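Local structure of ABC transporter, periplasmic solute-binding protein (Rhizobium meliloti, 4WED) at residues Ile240-Leu251 with Val494-Val504. The protein probably captures a solute such as a peptide or nickel complex in the periplasm and delivers it to an ABC importer. Numbering follows the deposited sequence.
Sequences IDLVGGFWIAPL and VPSIWAHSKRV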
loop_
_atom_site.group_PDB
_atom_site.type_symbol
_atom_site.label_atom_id
_atom_site.label_comp_id
_atom_site.label_asym_id
_atom_site.label_seq_id
_atom_site.Cartn_x
_atom_site.Cartn_y
_atom_site.Cartn_z
ATOM N N ILE A 240 21.537 8.082 14.360
ATOM C CA ILE A 240 20.760 8.186 13.125
ATOM C C ILE A 240 19.854 9.419 13.094
ATOM O O ILE A 240 19.565 10.032 14.121
ATOM C CB ILE A 240 19.912 6.936 12.850
ATOM C CG1 ILE A 240 18.955 6.644 14.001
ATOM C CG2 ILE A 240 20.821 5.754 12.534
ATOM C CD1 ILE A 240 17.972 5.547 13.668
ATOM N N ASP A 241 19.470 9.791 11.886
ATOM C CA ASP A 241 18.572 10.912 11.645
ATOM C C ASP A 241 17.157 10.492 11.362
ATOM O O ASP A 241 16.280 11.289 11.497
ATOM C CB ASP A 241 19.031 11.721 10.444
ATOM C CG ASP A 241 20.379 12.322 10.644
ATOM O OD1 ASP A 241 20.571 13.112 11.608
ATOM O OD2 ASP A 241 21.246 12.008 9.806
ATOM N N LEU A 242 16.954 9.237 10.988
ATOM C CA LEU A 242 15.693 8.799 10.418
ATOM C C LEU A 242 15.296 7.369 10.740
ATOM O O LEU A 242 16.085 6.462 10.605
ATOM C CB LEU A 242 15.814 8.922 8.919
ATOM C CG LEU A 242 14.575 9.392 8.211
ATOM C CD1 LEU A 242 14.025 10.673 8.825
ATOM C CD2 LEU A 242 14.945 9.581 6.754
ATOM N N VAL A 243 14.069 7.163 11.180
ATOM C CA VAL A 243 13.606 5.814 11.472
ATOM C C VAL A 243 12.147 5.708 11.047
ATOM O O VAL A 243 11.423 6.714 11.060
ATOM C CB VAL A 243 13.812 5.480 12.964
ATOM C CG1 VAL A 243 13.022 6.433 13.836
ATOM C CG2 VAL A 243 13.483 4.019 13.275
ATOM N N GLY A 244 11.740 4.512 10.616
ATOM C CA GLY A 244 10.357 4.255 10.185
ATOM C C GLY A 244 10.261 3.410 8.934
ATOM O O GLY A 244 11.277 3.114 8.274
ATOM N N GLY A 245 9.030 3.037 8.591
ATOM C CA GLY A 245 8.735 2.384 7.306
ATOM C C GLY A 245 8.499 0.915 7.529
ATOM O O GLY A 245 9.373 0.250 8.051
ATOM N N PHE A 246 7.316 0.418 7.160
ATOM C CA PHE A 246 6.977 -1.015 7.267
ATOM C C PHE A 246 8.035 -1.943 6.703
ATOM O O PHE A 246 8.309 -2.984 7.280
ATOM C CB PHE A 246 5.655 -1.352 6.589
ATOM C CG PHE A 246 4.452 -1.022 7.418
ATOM C CD1 PHE A 246 4.147 -1.776 8.554
ATOM C CD2 PHE A 246 3.609 0.041 7.067
ATOM C CE1 PHE A 246 3.024 -1.468 9.324
ATOM C CE2 PHE A 246 2.494 0.352 7.831
ATOM C CZ PHE A 246 2.196 -0.407 8.955
ATOM N N TRP A 247 8.618 -1.564 5.578
ATOM C CA TRP A 247 9.594 -2.424 4.904
ATOM C C TRP A 247 10.958 -1.786 4.875
ATOM O O TRP A 247 11.729 -1.959 3.915
ATOM C CB TRP A 247 9.123 -2.743 3.474
ATOM C CG TRP A 247 7.790 -3.342 3.506
ATOM C CD1 TRP A 247 6.657 -2.844 2.957
ATOM C CD2 TRP A 247 7.419 -4.513 4.218
ATOM N NE1 TRP A 247 5.602 -3.657 3.241
ATOM C CE2 TRP A 247 6.044 -4.698 4.014
ATOM C CE3 TRP A 247 8.127 -5.457 4.974
ATOM C CZ2 TRP A 247 5.351 -5.781 4.553
ATOM C CZ3 TRP A 247 7.444 -6.532 5.503
ATOM C CH2 TRP A 247 6.068 -6.682 5.300
ATOM N N ILE A 248 11.255 -1.034 5.920
ATOM C CA ILE A 248 12.556 -0.397 6.036
ATOM C C ILE A 248 13.030 -0.567 7.487
ATOM O O ILE A 248 13.930 -1.359 7.761
ATOM C CB ILE A 248 12.465 1.082 5.581
ATOM C CG1 ILE A 248 12.070 1.170 4.087
ATOM C CG2 ILE A 248 13.756 1.822 5.847
ATOM C CD1 ILE A 248 11.575 2.547 3.686
ATOM N N ALA A 249 12.399 0.137 8.410
ATOM C CA ALA A 249 12.775 0.066 9.830
ATOM C C ALA A 249 11.555 0.405 10.680
ATOM O O ALA A 249 11.455 1.510 11.192
ATOM C CB ALA A 249 13.922 1.024 10.130
ATOM N N PRO A 250 10.615 -0.553 10.813
ATOM C CA PRO A 250 9.345 -0.242 11.419
ATOM C C PRO A 250 9.473 0.406 12.806
ATOM O O PRO A 250 10.445 0.210 13.517
ATOM C CB PRO A 250 8.662 -1.607 11.535
ATOM C CG PRO A 250 9.341 -2.463 10.543
ATOM C CD PRO A 250 10.755 -2.000 10.590
ATOM N N LEU A 251 8.446 1.149 13.163
ATOM C CA LEU A 251 8.432 1.919 14.370
ATOM C C LEU A 251 6.995 1.877 14.850
ATOM O O LEU A 251 6.146 2.573 14.299
ATOM C CB LEU A 251 8.840 3.326 13.990
ATOM C CG LEU A 251 8.804 4.424 15.025
ATOM C CD1 LEU A 251 9.991 4.273 15.948
ATOM C CD2 LEU A 251 8.854 5.769 14.323
ATOM N N VAL A 494 -4.497 2.436 8.536
ATOM C CA VAL A 494 -3.318 2.008 9.293
ATOM C C VAL A 494 -2.186 3.025 9.101
ATOM O O VAL A 494 -1.618 3.123 8.024
ATOM C CB VAL A 494 -2.875 0.625 8.803
ATOM C CG1 VAL A 494 -1.596 0.151 9.487
ATOM C CG2 VAL A 494 -3.990 -0.396 9.031
ATOM N N PRO A 495 -1.830 3.782 10.152
ATOM C CA PRO A 495 -0.891 4.876 9.910
ATOM C C PRO A 495 0.545 4.386 9.732
ATOM O O PRO A 495 0.876 3.251 10.078
ATOM C CB PRO A 495 -1.003 5.679 11.183
ATOM C CG PRO A 495 -1.129 4.603 12.220
ATOM C CD PRO A 495 -1.906 3.473 11.593
ATOM N N SER A 496 1.374 5.254 9.165
ATOM C CA SER A 496 2.779 4.967 8.922
ATOM C C SER A 496 3.569 6.037 9.610
ATOM O O SER A 496 3.365 7.241 9.386
ATOM C CB SER A 496 3.090 4.996 7.423
ATOM O OG SER A 496 4.385 4.480 7.142
ATOM N N ILE A 497 4.469 5.601 10.461
ATOM C CA ILE A 497 5.083 6.497 11.411
ATOM C C ILE A 497 6.568 6.557 11.189
ATOM O O ILE A 497 7.237 5.527 11.166
ATOM C CB ILE A 497 4.807 6.029 12.825
ATOM C CG1 ILE A 497 3.292 5.945 13.036
ATOM C CG2 ILE A 497 5.452 6.977 13.847
ATOM C CD1 ILE A 497 2.920 5.032 14.187
ATOM N N TRP A 498 7.052 7.782 11.009
ATOM C CA TRP A 498 8.472 8.082 10.882
ATOM C C TRP A 498 8.907 8.996 11.995
ATOM O O TRP A 498 8.099 9.736 12.531
ATOM C CB TRP A 498 8.751 8.723 9.525
ATOM C CG TRP A 498 8.671 7.747 8.381
ATOM C CD1 TRP A 498 7.545 7.242 7.799
ATOM C CD2 TRP A 498 9.768 7.153 7.705
ATOM N NE1 TRP A 498 7.873 6.351 6.797
ATOM C CE2 TRP A 498 9.239 6.279 6.722
ATOM C CE3 TRP A 498 11.155 7.246 7.847
ATOM C CZ2 TRP A 498 10.058 5.545 5.865
ATOM C CZ3 TRP A 498 11.970 6.503 7.005
ATOM C CH2 TRP A 498 11.418 5.670 6.019
ATOM N N ALA A 499 10.167 8.897 12.416
ATOM C CA ALA A 499 10.749 9.947 13.236
ATOM C C ALA A 499 12.079 10.373 12.661
ATOM O O ALA A 499 12.790 9.554 12.107
ATOM C CB ALA A 499 10.890 9.512 14.674
ATOM N N HIS A 500 12.386 11.665 12.766
ATOM C CA HIS A 500 13.689 12.214 12.417
ATOM C C HIS A 500 14.271 13.056 13.533
ATOM O O HIS A 500 13.603 13.401 14.530
ATOM C CB HIS A 500 13.619 13.092 11.158
ATOM C CG HIS A 500 12.685 14.266 11.249
ATOM N ND1 HIS A 500 12.982 15.422 11.950
ATOM C CD2 HIS A 500 11.473 14.473 10.687
ATOM C CE1 HIS A 500 11.977 16.274 11.832
ATOM N NE2 HIS A 500 11.053 15.728 11.055
ATOM N N SER A 501 15.535 13.420 13.337
ATOM C CA SER A 501 16.237 14.217 14.313
ATOM C C SER A 501 15.899 15.678 14.059
ATOM O O SER A 501 15.329 16.040 13.021
ATOM C CB SER A 501 17.744 13.960 14.252
ATOM O OG SER A 501 18.254 14.058 12.944
ATOM N N LYS A 502 16.252 16.496 15.035
ATOM C CA LYS A 502 16.047 17.912 15.000
ATOM C C LYS A 502 16.680 18.567 13.776
ATOM O O LYS A 502 16.146 19.541 13.271
ATOM C CB LYS A 502 16.614 18.548 16.282
ATOM N N ARG A 503 17.816 18.070 13.303
ATOM C CA ARG A 503 18.532 18.758 12.217
ATOM C C ARG A 503 17.900 18.492 10.834
ATOM O O ARG A 503 18.175 19.224 9.876
ATOM C CB ARG A 503 20.042 18.422 12.223
ATOM C CG ARG A 503 20.424 17.092 11.585
ATOM C CD ARG A 503 21.885 16.703 11.824
ATOM N NE ARG A 503 22.237 15.454 11.125
ATOM C CZ ARG A 503 23.239 15.293 10.241
ATOM N NH1 ARG A 503 24.087 16.284 9.926
ATOM N NH2 ARG A 503 23.416 14.100 9.682
ATOM N N VAL A 504 17.064 17.456 10.726
ATOM C CA VAL A 504 16.385 17.173 9.455
ATOM C C VAL A 504 15.213 18.143 9.175
ATOM O O VAL A 504 14.194 18.178 9.902
ATOM C CB VAL A 504 15.887 15.722 9.367
ATOM C CG1 VAL A 504 15.074 15.506 8.080
ATOM C CG2 VAL A 504 17.063 14.762 9.432
HETATM O O HOH W 1 6.788 2.233 10.624
#
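D241 is gripped side-on by R503, NE giving a nearly straight bond to OD1 (2.9 Å, 177°) and NH2 one to OD2 (3.0 Å). Both nitrogens reach the syn side but stand out of the carboxylate plane, which is turned 37° from the guanidinium. The anti lone pair of OD1 takes the hydroxyl of S501 at 2.8 Å from OG, while OD2 has a second donor in the backbone N of R39, so each oxygen of this buried carboxylate accepts from two donors. S501 N gives a bent hydrogen bond to D241 O. S501 O, which opens the type I turn S501-V504, accepts the turn's closing bond from V504 N and a second from H500 ND1, on opposite faces of its plane. Beyond this, V243 and A499 form an antiparallel hydrogen-bonded pair, N to O at 2.9 Å in both directions, with V243 CG1 against A499 CB, on the face covered by L235 of helix 228-237. On the other face W498, its CG anti to the carbonyl carbon (chi1 -73°), turns its indole across the neighbouring strand, so that one face meets G244 and G245; G244 CA makes a CH-pi contact 4.0 Å from the six-membered ring centroid. Where the strands part, one water accepts from G245 N and L251 N and donates weakly to I497 O. Strand 242-244 thus joins strand 488-500 in the antiparallel sheet of one lobe, consistent with the discontinuous lobes of family 5 solute-binding proteins.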